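Local structure of peptidoglycan-recognition protein SA (Drosophila melanogaster, 1SXR) at residues T90-L94 / Q138-S142. The protein recognises peptidoglycan of Gram-positive bacteria as a secreted innate immune receptor and activates the Toll pathway. Residues are numbered along the deposited sequence; the frame is centred on the assembly and turned at random.
Sequences TGWGL and QGELS
E140 lays the aliphatic part of its side chain over one face of the W92 indole, a CH-pi contact in which E140 CG sits 3.7 Å from the centroid of the five-membered ring, 15° off its normal. E140 CB lies over the six-membered ring, 3.6 Å from W92 CE3. A bend at chi2 (-69°) brings the carboxylate back over the root of the indole, with E140 OE1 3.4 Å from W92 CB. Its plane is tilted about 12° from that of the ring, and the two are stacked. In this amidase 2 family domain the contact illustrates how an acidic side chain can lay its methylenes on an aromatic face while R33, in a salt bridge with E140 OE1, would offset its charge. It joins a type II turn, G91 to L94, to the Schellman motif at G139 that caps the C-terminal end of helix 122-137. L141 reaches the far end of the indole crosswise, L141 CD2 lying 4.0 Å from W92 CZ3. A water spans the segments, accepting from W92 NE1 at 2.9 Å and donating to Q138 OE1 at 2.7 Å. Replacing W92 with an alanine would probably leave a gap beneath E140 and next to L141, and take from the water its NE1 donor. F78 meets the indole edge-to-face.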
loop_
_atom_site.group_PDB
_atom_site.type_symbol
_atom_site.label_atom_id
_atom_site.label_comp_id
_atom_site.label_asym_id
_atom_site.label_seq_id
_atom_site.Cartn_x
_atom_site.Cartn_y
_atom_site.Cartn_z
ATOM N N THR A 90 2.512 -6.416 4.416
ATOM C CA THR A 90 3.397 -6.284 5.541
ATOM C C THR A 90 2.638 -5.955 6.831
ATOM O O THR A 90 3.040 -6.366 7.912
ATOM C CB THR A 90 4.454 -5.239 5.175
ATOM O OG1 THR A 90 5.473 -5.859 4.360
ATOM C CG2 THR A 90 5.191 -4.787 6.401
ATOM N N GLY A 91 1.519 -5.243 6.709
ATOM C CA GLY A 91 0.674 -4.905 7.867
ATOM C C GLY A 91 1.004 -3.619 8.606
ATOM O O GLY A 91 2.018 -2.979 8.341
ATOM N N TRP A 92 0.137 -3.213 9.534
ATOM C CA TRP A 92 0.400 -1.975 10.275
ATOM C C TRP A 92 1.662 -2.061 11.119
ATOM O O TRP A 92 1.902 -3.072 11.796
ATOM C CB TRP A 92 -0.730 -1.664 11.267
ATOM C CG TRP A 92 -2.002 -1.121 10.718
ATOM C CD1 TRP A 92 -3.248 -1.670 10.873
ATOM C CD2 TRP A 92 -2.189 0.080 9.930
ATOM N NE1 TRP A 92 -4.189 -0.891 10.235
ATOM C CE2 TRP A 92 -3.575 0.192 9.667
ATOM C CE3 TRP A 92 -1.343 1.099 9.476
ATOM C CZ2 TRP A 92 -4.120 1.239 8.932
ATOM C CZ3 TRP A 92 -1.894 2.152 8.738
ATOM C CH2 TRP A 92 -3.273 2.202 8.468
ATOM N N GLY A 93 2.431 -0.975 11.124
ATOM C CA GLY A 93 3.531 -0.818 12.089
ATOM C C GLY A 93 4.775 -1.626 11.803
ATOM O O GLY A 93 5.663 -1.737 12.662
ATOM N N LEU A 94 4.846 -2.201 10.600
ATOM C CA LEU A 94 6.009 -2.978 10.203
ATOM C C LEU A 94 6.562 -2.356 8.927
ATOM O O LEU A 94 5.814 -1.886 8.063
ATOM C CB LEU A 94 5.628 -4.437 9.953
ATOM C CG LEU A 94 5.313 -5.255 11.220
ATOM C CD1 LEU A 94 4.575 -6.547 10.872
ATOM C CD2 LEU A 94 6.565 -5.591 11.977
ATOM N N GLN A 138 -7.020 4.511 15.173
ATOM C CA GLN A 138 -6.300 3.477 15.935
ATOM C C GLN A 138 -4.891 3.874 16.369
ATOM O O GLN A 138 -4.186 3.083 17.010
ATOM C CB GLN A 138 -6.259 2.173 15.114
ATOM C CG GLN A 138 -7.651 1.635 14.860
ATOM C CD GLN A 138 -7.695 0.351 14.057
ATOM O OE1 GLN A 138 -6.737 0.004 13.349
ATOM N NE2 GLN A 138 -8.817 -0.356 14.153
ATOM N N GLY A 139 -4.469 5.081 16.014
ATOM C CA GLY A 139 -3.151 5.555 16.397
ATOM C C GLY A 139 -2.049 5.035 15.501
ATOM O O GLY A 139 -0.878 5.221 15.809
ATOM N N GLU A 140 -2.431 4.372 14.409
ATOM C CA GLU A 140 -1.432 3.888 13.433
ATOM C C GLU A 140 -0.857 5.027 12.583
ATOM O O GLU A 140 0.339 5.001 12.219
ATOM C CB GLU A 140 -2.047 2.828 12.508
ATOM C CG GLU A 140 -2.652 1.597 13.178
ATOM C CD GLU A 140 -1.627 0.682 13.825
ATOM O OE1 GLU A 140 -0.402 0.849 13.607
ATOM O OE2 GLU A 140 -2.069 -0.235 14.561
ATOM N N LEU A 141 -1.704 6.012 12.251
ATOM C CA LEU A 141 -1.334 7.182 11.468
ATOM C C LEU A 141 -1.515 8.461 12.288
ATOM O O LEU A 141 -2.443 8.534 13.100
ATOM C CB LEU A 141 -2.223 7.289 10.221
ATOM C CG LEU A 141 -2.118 6.146 9.210
ATOM C CD1 LEU A 141 -3.041 6.361 8.005
ATOM C CD2 LEU A 141 -0.673 5.977 8.761
ATOM N N SER A 142 -0.665 9.452 12.079
ATOM C CA SER A 142 -0.862 10.715 12.784
ATOM C C SER A 142 -2.133 11.384 12.263
ATOM O O SER A 142 -2.564 11.150 11.127
ATOM C CB SER A 142 0.338 11.636 12.626
ATOM O OG SER A 142 0.605 11.915 11.268
HETATM O O HOH W 1 -6.994 -1.279 11.012
#